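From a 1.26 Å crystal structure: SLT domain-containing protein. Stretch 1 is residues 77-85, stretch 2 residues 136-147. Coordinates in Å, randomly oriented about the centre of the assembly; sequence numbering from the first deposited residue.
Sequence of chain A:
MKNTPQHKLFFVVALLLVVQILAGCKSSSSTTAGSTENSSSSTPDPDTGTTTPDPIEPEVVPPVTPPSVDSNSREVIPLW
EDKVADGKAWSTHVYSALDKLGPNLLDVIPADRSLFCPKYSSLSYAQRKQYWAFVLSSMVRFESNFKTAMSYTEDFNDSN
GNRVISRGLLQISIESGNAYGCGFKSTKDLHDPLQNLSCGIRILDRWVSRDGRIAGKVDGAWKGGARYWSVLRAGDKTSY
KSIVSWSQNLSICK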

ATOM      1  N   ILE A  77       2.647 -12.362   9.296  1.00 13.84           N
ATOM      2  CA  ILE A  77       3.246 -12.777   8.000  1.00 13.68           C
ATOM      3  C   ILE A  77       2.399 -12.276   6.834  1.00 12.97           C
ATOM      4  O   ILE A  77       1.171 -12.490   6.815  1.00 13.91           O
ATOM      5  CB  ILE A  77       3.293 -14.315   7.893  1.00 17.40           C
ATOM      6  CG1 ILE A  77       3.822 -14.960   9.157  1.00 24.52           C
ATOM      7  CG2 ILE A  77       4.019 -14.738   6.625  1.00 16.88           C
ATOM      8  CD1 ILE A  77       5.200 -14.604   9.439  1.00 24.75           C
ATOM      9  N   PRO A  78       2.984 -11.608   5.817  1.00 12.70           N
ATOM     10  CA  PRO A  78       2.180 -11.072   4.720  1.00 13.34           C
ATOM     11  C   PRO A  78       1.528 -12.172   3.861  1.00 13.10           C
ATOM     12  O   PRO A  78       2.073 -13.300   3.701  1.00 14.32           O
ATOM     13  CB  PRO A  78       3.196 -10.260   3.871  1.00 13.77           C
ATOM     14  CG  PRO A  78       4.344  -9.957   4.821  1.00 13.80           C
ATOM     15  CD  PRO A  78       4.401 -11.206   5.695  1.00 13.66           C
ATOM     16  N   LEU A  79       0.389 -11.811   3.238  1.00 12.49           N
ATOM     17  CA  LEU A  79      -0.439 -12.761   2.453  1.00 12.94           C
ATOM     18  C   LEU A  79       0.265 -13.275   1.190  1.00 14.34           C
ATOM     19  O   LEU A  79      -0.122 -14.363   0.689  1.00 15.79           O
ATOM     20  CB  LEU A  79      -1.765 -12.073   2.096  1.00 13.85           C
ATOM     21  CG  LEU A  79      -2.664 -11.693   3.274  1.00 14.90           C
ATOM     22  CD1 LEU A  79      -3.812 -10.799   2.820  1.00 17.52           C
ATOM     23  CD2 LEU A  79      -3.213 -12.923   3.964  1.00 16.16           C
ATOM     24  N   TRP A  80       1.227 -12.533   0.618  1.00 14.14           N
ATOM     25  CA  TRP A  80       1.939 -13.010  -0.589  1.00 15.03           C
ATOM     26  C   TRP A  80       2.819 -14.243  -0.318  1.00 15.94           C
ATOM     27  O   TRP A  80       3.156 -14.972  -1.286  1.00 18.66           O
ATOM     28  CB  TRP A  80       2.701 -11.874  -1.295  1.00 14.65           C
ATOM     29  CG  TRP A  80       3.622 -11.050  -0.435  1.00 14.27           C
ATOM     30  CD1 TRP A  80       4.664 -11.501   0.327  1.00 13.61           C
ATOM     31  CD2 TRP A  80       3.634  -9.613  -0.297  1.00 13.22           C
ATOM     32  NE1 TRP A  80       5.293 -10.456   0.949  1.00 14.72           N
ATOM     33  CE2 TRP A  80       4.658  -9.284   0.618  1.00 14.24           C
ATOM     34  CE3 TRP A  80       2.813  -8.598  -0.799  1.00 13.84           C
ATOM     35  CZ2 TRP A  80       4.910  -7.952   0.998  1.00 15.14           C
ATOM     36  CZ3 TRP A  80       3.085  -7.288  -0.460  1.00 13.97           C
ATOM     37  CH2 TRP A  80       4.097  -6.972   0.452  1.00 14.95           C
ATOM     38  N   GLU A  81       3.182 -14.521   0.946  1.00 14.58           N
ATOM     39  CA  GLU A  81       3.998 -15.706   1.218  1.00 15.73           C
ATOM     40  C   GLU A  81       3.202 -17.012   1.005  1.00 18.33           C
ATOM     41  O   GLU A  81       3.806 -18.062   0.825  1.00 24.13           O
ATOM     42  CB  GLU A  81       4.635 -15.664   2.619  1.00 15.32           C
ATOM     43  CG  GLU A  81       5.564 -14.478   2.831  1.00 15.36           C
ATOM     44  CD  GLU A  81       6.529 -14.495   4.001  1.00 15.73           C
ATOM     45  OE1 GLU A  81       6.653 -15.559   4.682  1.00 18.68           O
ATOM     46  OE2 GLU A  81       7.162 -13.411   4.236  1.00 17.18           O
ATOM     47  N   ASP A  82       1.865 -16.951   1.006  1.00 17.82           N
ATOM     48  CA  ASP A  82       0.969 -18.101   0.775  1.00 19.95           C
ATOM     49  C   ASP A  82       0.711 -18.360  -0.747  1.00 24.68           C
ATOM     50  O   ASP A  82       0.122 -19.373  -1.133  1.00 32.02           O
ATOM     51  CB  ASP A  82      -0.389 -17.873   1.469  1.00 19.70           C
ATOM     52  CG  ASP A  82      -0.387 -17.173   2.839  1.00 26.77           C
ATOM     53  OD1 ASP A  82       0.648 -17.178   3.501  1.00 43.96           O
ATOM     54  OD2 ASP A  82      -1.444 -16.667   3.263  1.00 27.35           O
ATOM     55  N   LYS A  83       0.930 -17.343  -1.593  1.00 26.78           N
ATOM     56  CA  LYS A  83       0.358 -17.263  -2.973  1.00 23.80           C
ATOM     57  C   LYS A  83       1.446 -17.316  -4.068  1.00 26.95           C
ATOM     58  O   LYS A  83       1.132 -17.655  -5.231  1.00 30.63           O
ATOM     59  CB  LYS A  83      -0.518 -16.013  -3.159  1.00 29.64           C
ATOM     60  CG  LYS A  83      -1.683 -15.876  -2.175  1.00 36.58           C
ATOM     61  CD  LYS A  83      -2.765 -16.928  -2.379  1.00 40.56           C
ATOM     62  CE  LYS A  83      -4.076 -16.616  -1.676  1.00 48.55           C
ATOM     63  NZ  LYS A  83      -4.977 -15.752  -2.489  1.00 49.16           N
ATOM     64  N   VAL A  84       2.707 -17.010  -3.722  1.00 22.89           N
ATOM     65  CA  VAL A  84       3.743 -16.691  -4.690  1.00 22.71           C
ATOM     66  C   VAL A  84       5.086 -17.338  -4.306  1.00 20.92           C
ATOM     67  O   VAL A  84       5.522 -17.262  -3.155  1.00 22.31           O
ATOM     68  CB  VAL A  84       3.871 -15.152  -4.717  1.00 30.14           C
ATOM     69  CG1 VAL A  84       5.059 -14.659  -5.491  1.00 32.52           C
ATOM     70  CG2 VAL A  84       2.598 -14.484  -5.210  1.00 35.17           C
ATOM     71  N   ALA A  85       5.767 -17.959  -5.289  1.00 23.38           N
ATOM     72  CA  ALA A  85       7.058 -18.653  -5.022  1.00 26.63           C
ATOM     73  C   ALA A  85       8.116 -17.726  -4.392  1.00 24.32           C
ATOM     74  O   ALA A  85       8.849 -18.148  -3.506  1.00 30.55           O
ATOM     75  CB  ALA A  85       7.594 -19.294  -6.285  1.00 29.76           C
ATOM     76  N   LEU A 136       0.076  -3.763   3.017  1.00 11.58           N
ATOM     77  CA  LEU A 136       0.434  -3.726   1.593  1.00 11.62           C
ATOM     78  C   LEU A 136       0.013  -5.026   0.887  1.00 11.73           C
ATOM     79  O   LEU A 136      -0.517  -4.976  -0.263  1.00 12.03           O
ATOM     80  CB  LEU A 136       1.949  -3.494   1.428  1.00 12.86           C
ATOM     81  CG  LEU A 136       2.449  -2.074   1.567  1.00 15.09           C
ATOM     82  CD1 LEU A 136       3.964  -2.059   1.737  1.00 16.77           C
ATOM     83  CD2 LEU A 136       2.053  -1.221   0.351  1.00 15.27           C
ATOM     84  N   SER A 137       0.205  -6.204   1.520  1.00 11.55           N
ATOM     85  CA  SER A 137      -0.165  -7.502   0.897  1.00 12.10           C
ATOM     86  C   SER A 137      -1.683  -7.584   0.696  1.00 12.46           C
ATOM     87  O   SER A 137      -2.140  -8.211  -0.291  1.00 13.12           O
ATOM     88  CB  SER A 137       0.414  -8.691   1.654  1.00 12.31           C
ATOM     89  OG  SER A 137      -0.293  -9.002   2.864  1.00 12.21           O
ATOM     90  N   SER A 138      -2.480  -7.000   1.613  1.00 12.08           N
ATOM     91  CA  SER A 138      -3.938  -6.983   1.479  1.00 12.46           C
ATOM     92  C   SER A 138      -4.372  -6.079   0.315  1.00 12.65           C
ATOM     93  O   SER A 138      -5.363  -6.366  -0.395  1.00 13.31           O
ATOM     94  CB  SER A 138      -4.658  -6.675   2.786  1.00 13.02           C
ATOM     95  OG  SER A 138      -4.543  -5.329   3.191  1.00 14.00           O
ATOM     96  N   MET A 139      -3.661  -4.950   0.130  1.00 11.96           N
ATOM     97  CA  MET A 139      -3.936  -4.067  -1.024  1.00 12.37           C
ATOM     98  C   MET A 139      -3.604  -4.796  -2.348  1.00 13.20           C
ATOM     99  O   MET A 139      -4.378  -4.709  -3.329  1.00 14.28           O
ATOM    100  CB  MET A 139      -3.146  -2.759  -0.880  1.00 13.40           C
ATOM    101  CG  MET A 139      -3.559  -1.938   0.352  1.00 13.52           C
ATOM    102  SD  MET A 139      -2.302  -0.676   0.827  1.00 14.22           S
ATOM    103  CE  MET A 139      -2.264   0.303  -0.677  1.00 16.68           C
ATOM    104  N   VAL A 140      -2.459  -5.492  -2.388  1.00 12.63           N
ATOM    105  CA  VAL A 140      -2.073  -6.300  -3.583  1.00 12.52           C
ATOM    106  C   VAL A 140      -3.163  -7.345  -3.897  1.00 13.26           C
ATOM    107  O   VAL A 140      -3.505  -7.534  -5.084  1.00 14.42           O
ATOM    108  CB  VAL A 140      -0.682  -6.925  -3.379  1.00 12.80           C
ATOM    109  CG1 VAL A 140      -0.387  -7.960  -4.474  1.00 14.31           C
ATOM    110  CG2 VAL A 140       0.428  -5.860  -3.298  1.00 13.20           C
ATOM    111  N   ARG A 141      -3.688  -8.016  -2.866  1.00 13.03           N
ATOM    112  CA  ARG A 141      -4.728  -9.052  -3.075  1.00 13.72           C
ATOM    113  C   ARG A 141      -5.866  -8.473  -3.929  1.00 15.10           C
ATOM    114  O   ARG A 141      -6.317  -9.129  -4.884  1.00 17.33           O
ATOM    115  CB  ARG A 141      -5.299  -9.561  -1.737  1.00 16.83           C
ATOM    116  CG  ARG A 141      -6.606 -10.355  -1.807  1.00 20.51           C
ATOM    117  CD  ARG A 141      -6.611 -11.619  -2.629  1.00 21.63           C
ATOM    118  NE  ARG A 141      -7.975 -12.173  -2.672  1.00 25.87           N
ATOM    119  CZ  ARG A 141      -8.899 -11.878  -3.584  1.00 26.74           C
ATOM    120  NH1 ARG A 141      -8.645 -10.978  -4.528  1.00 28.83           N
ATOM    121  NH2 ARG A 141     -10.070 -12.510  -3.539  1.00 36.86           N
ATOM    122  N   PHE A 142      -6.327  -7.258  -3.594  1.00 14.41           N
ATOM    123  CA  PHE A 142      -7.525  -6.689  -4.275  1.00 15.83           C
ATOM    124  C   PHE A 142      -7.191  -5.876  -5.534  1.00 17.36           C
ATOM    125  O   PHE A 142      -8.080  -5.729  -6.390  1.00 22.98           O
ATOM    126  CB  PHE A 142      -8.426  -5.924  -3.285  1.00 16.14           C
ATOM    127  CG  PHE A 142      -9.107  -6.848  -2.304  1.00 16.61           C
ATOM    128  CD1 PHE A 142     -10.099  -7.737  -2.732  1.00 17.94           C
ATOM    129  CD2 PHE A 142      -8.659  -6.955  -0.998  1.00 15.96           C
ATOM    130  CE1 PHE A 142     -10.675  -8.626  -1.838  1.00 20.55           C
ATOM    131  CE2 PHE A 142      -9.241  -7.836  -0.109  1.00 17.49           C
ATOM    132  CZ  PHE A 142     -10.233  -8.693  -0.542  1.00 19.65           C
ATOM    133  N   GLU A 143      -5.964  -5.315  -5.642  1.00 14.09           N
ATOM    134  CA  GLU A 143      -5.600  -4.586  -6.869  1.00 15.69           C
ATOM    135  C   GLU A 143      -5.259  -5.545  -8.028  1.00 15.22           C
ATOM    136  O   GLU A 143      -5.635  -5.272  -9.169  1.00 16.45           O
ATOM    137  CB  GLU A 143      -4.450  -3.604  -6.597  1.00 15.34           C
ATOM    138  CG  GLU A 143      -4.827  -2.407  -5.750  1.00 15.67           C
ATOM    139  CD  GLU A 143      -5.769  -1.433  -6.430  1.00 17.34           C
ATOM    140  OE1 GLU A 143      -5.997  -1.564  -7.682  1.00 18.93           O
ATOM    141  OE2 GLU A 143      -6.222  -0.463  -5.749  1.00 19.51           O
ATOM    142  N   SER A 144      -4.458  -6.578  -7.749  1.00 15.61           N
ATOM    143  CA  SER A 144      -3.920  -7.498  -8.811  1.00 16.55           C
ATOM    144  C   SER A 144      -4.041  -9.011  -8.523  1.00 17.42           C
ATOM    145  O   SER A 144      -3.579  -9.799  -9.346  1.00 18.45           O
ATOM    146  CB  SER A 144      -2.455  -7.191  -9.039  1.00 16.61           C
ATOM    147  OG  SER A 144      -1.684  -7.511  -7.886  1.00 15.76           O
ATOM    148  N   ASN A 145      -4.514  -9.410  -7.345  1.00 17.15           N
ATOM    149  CA  ASN A 145      -4.506 -10.829  -6.956  1.00 17.36           C
ATOM    150  C   ASN A 145      -3.090 -11.403  -7.148  1.00 16.29           C
ATOM    151  O   ASN A 145      -2.941 -12.574  -7.563  1.00 19.09           O
ATOM    152  CB  ASN A 145      -5.570 -11.697  -7.658  1.00 21.63           C
ATOM    153  CG  ASN A 145      -5.893 -12.947  -6.862  1.00 27.56           C
ATOM    154  OD1 ASN A 145      -5.657 -13.022  -5.655  1.00 29.57           O
ATOM    155  ND2 ASN A 145      -6.427 -13.954  -7.541  1.00 34.58           N
ATOM    156  N   PHE A 146      -2.076 -10.597  -6.798  1.00 16.14           N
ATOM    157  CA  PHE A 146      -0.646 -11.012  -6.734  1.00 16.39           C
ATOM    158  C   PHE A 146      -0.016 -11.242  -8.121  1.00 16.45           C
ATOM    159  O   PHE A 146       1.070 -11.877  -8.223  1.00 20.73           O
ATOM    160  CB  PHE A 146      -0.430 -12.237  -5.827  1.00 17.76           C
ATOM    161  CG  PHE A 146      -1.000 -12.069  -4.431  1.00 18.42           C
ATOM    162  CD1 PHE A 146      -0.357 -11.302  -3.465  1.00 16.32           C
ATOM    163  CD2 PHE A 146      -2.224 -12.629  -4.098  1.00 18.92           C
ATOM    164  CE1 PHE A 146      -0.896 -11.140  -2.204  1.00 17.86           C
ATOM    165  CE2 PHE A 146      -2.771 -12.454  -2.828  1.00 20.60           C
ATOM    166  CZ  PHE A 146      -2.113 -11.684  -1.883  1.00 19.36           C
ATOM    167  N   LYS A 147      -0.615 -10.652  -9.172  1.00 15.98           N
ATOM    168  CA  LYS A 147      -0.162 -10.819 -10.584  1.00 17.08           C
ATOM    169  C   LYS A 147       0.637  -9.574 -11.028  1.00 16.10           C
ATOM    170  O   LYS A 147       0.065  -8.535 -11.420  1.00 16.41           O
ATOM    171  CB  LYS A 147      -1.352 -11.052 -11.527  1.00 18.90           C
ATOM    172  CG  LYS A 147      -2.134 -12.333 -11.263  1.00 21.29           C
ATOM    173  CD  LYS A 147      -3.291 -12.522 -12.218  1.00 29.16           C
ATOM    174  CE  LYS A 147      -4.481 -11.613 -11.955  1.00 37.40           C
ATOM    175  NZ  LYS A 147      -5.657 -12.076 -12.729  1.00 48.37           N
TER

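What does the helical part of stretch 2 offer at its start? Leu136 points sideways and gives a modest hydrophobic flank: its CB lies 4.2 Å from CH2 of Trp80, whose side chain leaves the backbone sideways but swings its indole in toward the helix. Ser137 follows and does much more. CA of Ser137 and CA of Leu79, 5.5 Å apart, are the closest pair of CA atoms across the stretches, and the short serine side chain points toward stretch 1 here.

How does so small a residue hold two partners? Ser137 divides its side chain between polar and apolar roles. The backbone N of Leu79 donates a hydrogen bond to OG of Ser137, 2.9 Å long and nearly straight at 162°; it is the only hydrogen bond across the contact. Meanwhile CB of Ser137 sits over one face of the Trp80 ring, 3.4 Å from CE3 of Trp80, in a CH-pi contact with the six-membered ring. One short side chain thus accepts a hydrogen bond from the backbone of Leu79 and packs on the neighbouring indole.

What happens along the next turn of the helix? Ser138 meets the side chain of Leu79, with CD1 of Leu79 4.0 Å from CA of Ser138. Val140 then reaches the edge of the indole, near the ring plane, where its CG2 is 4.1 Å from CZ3 of Trp80. Ser137 and Val140 therefore touch the same ring in different ways, one over a face and the other at the edge. Arg141 also points toward stretch 1, but its contact is loose: NZ of Lys83 comes no closer than 4.4 Å to CD of Arg141.

What does stretch 2 contribute after its helix? Asn145 leaves helical geometry with positive phi, within a type I' turn from Ser144 to Lys147 that is closed by a hydrogen bond from N of Lys147 to O of Ser144, 3.1 Å long. Within this turn, Phe146 points toward stretch 1, where it has more area covered than any other residue in the contact. Around its ring, CB of Leu79 lies 4.0 Å from CZ of Phe146, and CB of Trp80 lies 3.8 Å from CE1 of Phe146. Lys83 uses the aliphatic part of its side chain: its CB lies over one face of the Phe146 ring, 4.3 Å from the centroid, and its CG is 3.6 Å from CE2 of Phe146. Val84 completes the packing, with CG2 of Val84 3.8 Å from CB of Phe146.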